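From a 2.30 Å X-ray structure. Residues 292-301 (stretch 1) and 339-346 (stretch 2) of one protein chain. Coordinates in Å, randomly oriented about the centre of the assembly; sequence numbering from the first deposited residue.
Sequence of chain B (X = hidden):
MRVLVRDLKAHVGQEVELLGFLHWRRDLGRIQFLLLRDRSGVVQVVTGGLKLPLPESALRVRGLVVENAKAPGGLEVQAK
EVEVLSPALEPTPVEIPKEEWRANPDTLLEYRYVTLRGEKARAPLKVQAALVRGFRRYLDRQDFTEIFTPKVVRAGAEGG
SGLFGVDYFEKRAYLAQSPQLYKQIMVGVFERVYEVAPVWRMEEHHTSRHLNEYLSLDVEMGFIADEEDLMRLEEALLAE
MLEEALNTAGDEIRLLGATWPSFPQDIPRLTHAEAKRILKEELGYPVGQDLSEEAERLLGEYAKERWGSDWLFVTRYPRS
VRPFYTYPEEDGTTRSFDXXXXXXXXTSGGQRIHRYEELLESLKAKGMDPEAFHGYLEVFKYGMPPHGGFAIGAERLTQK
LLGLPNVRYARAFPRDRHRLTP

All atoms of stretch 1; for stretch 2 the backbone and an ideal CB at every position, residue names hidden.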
# COMPACT_ATOMS: atom_id res chain seq x y z
N SER B 292 13.58 -27.43 -8.43
CA SER B 292 13.49 -26.60 -9.63
C SER B 292 12.04 -26.22 -9.93
O SER B 292 11.13 -26.61 -9.20
CB SER B 292 14.07 -27.35 -10.83
OG SER B 292 13.34 -28.54 -11.08
N GLU B 293 11.83 -25.47 -11.00
CA GLU B 293 10.49 -25.05 -11.38
C GLU B 293 9.65 -26.29 -11.65
O GLU B 293 8.53 -26.42 -11.14
CB GLU B 293 10.53 -24.18 -12.64
CG GLU B 293 9.21 -23.51 -12.95
CD GLU B 293 9.22 -22.75 -14.26
OE1 GLU B 293 10.10 -21.88 -14.44
OE2 GLU B 293 8.35 -23.02 -15.11
N GLU B 294 10.20 -27.20 -12.44
CA GLU B 294 9.52 -28.44 -12.78
C GLU B 294 9.44 -29.35 -11.56
O GLU B 294 8.45 -30.05 -11.37
CB GLU B 294 10.26 -29.15 -13.91
CG GLU B 294 9.63 -30.47 -14.31
CD GLU B 294 8.22 -30.31 -14.83
OE1 GLU B 294 7.32 -29.90 -14.06
OE2 GLU B 294 7.99 -30.60 -16.03
N ALA B 295 10.50 -29.34 -10.75
CA ALA B 295 10.54 -30.17 -9.55
C ALA B 295 9.41 -29.77 -8.61
O ALA B 295 8.72 -30.63 -8.05
CB ALA B 295 11.89 -30.02 -8.86
N GLU B 296 9.22 -28.46 -8.45
CA GLU B 296 8.17 -27.92 -7.58
C GLU B 296 6.80 -28.13 -8.20
O GLU B 296 5.81 -28.36 -7.50
CB GLU B 296 8.41 -26.42 -7.37
CG GLU B 296 9.65 -26.11 -6.55
CD GLU B 296 10.15 -24.69 -6.77
OE1 GLU B 296 11.06 -24.26 -6.03
OE2 GLU B 296 9.63 -24.01 -7.67
N ARG B 297 6.74 -28.05 -9.52
CA ARG B 297 5.49 -28.24 -10.25
C ARG B 297 4.99 -29.67 -10.05
O ARG B 297 3.79 -29.90 -9.91
CB ARG B 297 5.71 -27.96 -11.73
CG ARG B 297 4.48 -27.45 -12.46
CD ARG B 297 4.64 -27.58 -13.96
NE ARG B 297 5.98 -27.24 -14.41
CZ ARG B 297 6.54 -26.03 -14.32
NH1 ARG B 297 5.86 -25.02 -13.79
NH2 ARG B 297 7.77 -25.84 -14.77
N LEU B 298 5.92 -30.63 -10.06
CA LEU B 298 5.57 -32.04 -9.88
C LEU B 298 5.09 -32.29 -8.46
O LEU B 298 4.20 -33.11 -8.22
CB LEU B 298 6.78 -32.93 -10.19
CG LEU B 298 6.90 -33.53 -11.60
CD1 LEU B 298 6.69 -32.46 -12.65
CD2 LEU B 298 8.27 -34.17 -11.77
N LEU B 299 5.67 -31.58 -7.50
CA LEU B 299 5.27 -31.72 -6.11
C LEU B 299 3.85 -31.19 -5.94
O LEU B 299 3.08 -31.72 -5.14
CB LEU B 299 6.24 -30.96 -5.21
CG LEU B 299 7.62 -31.59 -5.08
CD1 LEU B 299 8.60 -30.60 -4.49
CD2 LEU B 299 7.53 -32.84 -4.22
N GLY B 300 3.52 -30.16 -6.71
CA GLY B 300 2.19 -29.58 -6.64
C GLY B 300 1.13 -30.62 -6.95
O GLY B 300 0.17 -30.79 -6.20
N GLU B 301 1.31 -31.31 -8.08
CA GLU B 301 0.39 -32.35 -8.50
C GLU B 301 0.30 -33.42 -7.41
O GLU B 301 -0.79 -33.89 -7.07
CB GLU B 301 0.87 -32.98 -9.81
CG GLU B 301 0.62 -32.13 -11.03
CD GLU B 301 -0.82 -32.17 -11.48
OE1 GLU B 301 -1.72 -31.90 -10.64
OE2 GLU B 301 -1.07 -32.46 -12.67
N UNK B 339 6.42 -21.83 0.08
CA UNK B 339 5.02 -22.21 -0.11
C UNK B 339 4.77 -22.45 -1.59
O UNK B 339 5.09 -21.61 -2.43
CB UNK B 339 4.08 -21.14 0.43
N UNK B 340 4.23 -23.62 -1.91
CA UNK B 340 3.91 -23.95 -3.29
C UNK B 340 2.42 -23.85 -3.48
O UNK B 340 1.65 -24.49 -2.77
CB UNK B 340 4.41 -25.35 -3.66
N UNK B 341 2.01 -23.04 -4.44
CA UNK B 341 0.60 -22.87 -4.73
C UNK B 341 0.33 -23.37 -6.13
O UNK B 341 0.80 -22.80 -7.11
CB UNK B 341 0.17 -21.41 -4.58
N UNK B 342 -0.42 -24.46 -6.22
CA UNK B 342 -0.74 -25.06 -7.51
C UNK B 342 0.50 -25.27 -8.38
O UNK B 342 0.47 -25.07 -9.59
CB UNK B 342 -1.75 -24.18 -8.25
N UNK B 343 1.61 -25.65 -7.75
CA UNK B 343 2.84 -25.91 -8.49
C UNK B 343 3.83 -24.77 -8.59
O UNK B 343 4.97 -24.97 -9.03
CB UNK B 343 2.47 -26.35 -9.91
N UNK B 344 3.42 -23.58 -8.19
CA UNK B 344 4.31 -22.43 -8.26
C UNK B 344 4.71 -21.92 -6.88
O UNK B 344 3.90 -21.90 -5.95
CB UNK B 344 3.64 -21.30 -9.05
N UNK B 345 5.96 -21.51 -6.75
CA UNK B 345 6.45 -20.99 -5.48
C UNK B 345 5.96 -19.55 -5.34
O UNK B 345 6.36 -18.67 -6.10
CB UNK B 345 7.98 -21.07 -5.40
N UNK B 346 5.07 -19.32 -4.37
CA UNK B 346 4.53 -17.98 -4.15
C UNK B 346 5.03 -17.39 -2.84
O UNK B 346 4.66 -16.28 -2.48
CB UNK B 346 3.00 -18.01 -4.16

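In stretch 1 a helix begins at Glu293, after the N-cap Ser292, and continues beyond Glu301; stretch 2 is a hairpin turning beside it. Its backbone bonds, 341 N to 344 O at 2.7 Å and 344 N to 341 O at 2.9 Å, close a two-residue turn at 342 and 343. The closest CA pair, Arg297 CA to 343 CA at 3.9 Å, places that turn against the helix.

Position 339 has no atom of stretch 1 within 5.5 Å of its ideal CB, so any of the usual strand residues would suit. It is Leu339, which makes no contact here.

At position 340 CA-to-CB points toward the helix, and the ideal CB lies 5.1 Å from Glu296 O. That gap leaves room for a side chain of some length, and the aliphatic CB atoms of Glu296 and Leu299 favour an apolar one; leucine, isoleucine or methionine would all be reasonable. The residue is Leu340, with chi1 m and chi2 t. Leu340 CD1 lies 3.7 Å from Glu296 O and 4.1 Å from Leu299 CB, and Leu340 CD2 lies 3.8 Å from Glu296 CB.

Position 341 points away, with nothing of stretch 1 within 5.5 Å of its ideal CB; many strand residues would suit. It is Phe341.

Position 342 also points away. Its phi/psi of 50/38 is left-handed, a region favoured by glycine, asparagine and aspartate but open to others. The residue is Arg342, whose guanidinium is hydrogen-bonded elsewhere in the structure.

Position 343 is the most restrictive. At phi/psi of 95/-10 a CB would jam against the preceding carbonyl O. The backbone angles by themselves call for glycine, and the tight approach of the ideal CB to Arg297 CG, 3.4 Å, agrees. The residue is Gly343. Its bare backbone packs closely: Arg297 CA to Gly343 O is 3.5 Å, a CA-H...O contact with 131° at the hydrogen, and Gly300 CA to Gly343 N is 4.1 Å. Close approach is helped from the other side, since a CB on Gly300 would fall 2.8 Å from Gly343 CA. No conventional hydrogen bond joins the stretches.

At position 344 the CB points away, allowing many residues. It is Leu344; Leu344 CD1 comes only to 5.4 Å from Glu293 CG, which is not a contact.

Position 345 points sideways, its ideal CB 4.1 Å from Glu296 OE2. A basic or polar side chain could answer that carboxylate, yet the residue is Glu345. Its CB keeps the contact, while its end leads away, separating the two acids.

Position 346 is out of reach, so any strand residue would suit; it is Ile346.

Stretch 2 (339-346) LLFRGLEI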
# COMPACT_ATOMS: atom_id res chain seq x y z
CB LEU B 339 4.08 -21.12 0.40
CG LEU B 339 2.60 -21.33 0.09
CD1 LEU B 339 2.12 -22.65 0.68
CD2 LEU B 339 1.79 -20.17 0.64
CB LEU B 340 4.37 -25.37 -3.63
CG LEU B 340 5.88 -25.60 -3.64
CD1 LEU B 340 6.14 -27.05 -4.06
CD2 LEU B 340 6.54 -24.64 -4.61
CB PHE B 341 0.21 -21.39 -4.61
CG PHE B 341 -1.23 -21.11 -4.95
CD1 PHE B 341 -2.26 -21.85 -4.38
CD2 PHE B 341 -1.55 -20.08 -5.83
CE1 PHE B 341 -3.59 -21.57 -4.67
CE2 PHE B 341 -2.87 -19.79 -6.13
CZ PHE B 341 -3.89 -20.54 -5.55
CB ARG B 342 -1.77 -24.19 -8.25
CG ARG B 342 -3.18 -24.35 -7.70
CD ARG B 342 -4.21 -23.43 -8.36
NE ARG B 342 -5.55 -23.76 -7.86
CZ ARG B 342 -6.65 -23.04 -8.08
NH1 ARG B 342 -6.58 -21.92 -8.80
NH2 ARG B 342 -7.81 -23.44 -7.58
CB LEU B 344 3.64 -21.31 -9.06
CG LEU B 344 4.50 -20.09 -9.39
CD1 LEU B 344 5.71 -20.53 -10.21
CD2 LEU B 344 3.67 -19.07 -10.15
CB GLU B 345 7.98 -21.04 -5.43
CG GLU B 345 8.59 -20.41 -4.18
CD GLU B 345 9.17 -19.03 -4.44
OE1 GLU B 345 10.24 -18.95 -5.10
OE2 GLU B 345 8.56 -18.03 -4.01
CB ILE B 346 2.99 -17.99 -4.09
CG1 ILE B 346 2.53 -18.74 -2.84
CG2 ILE B 346 2.43 -18.63 -5.36
CD1 ILE B 346 1.06 -18.56 -2.52
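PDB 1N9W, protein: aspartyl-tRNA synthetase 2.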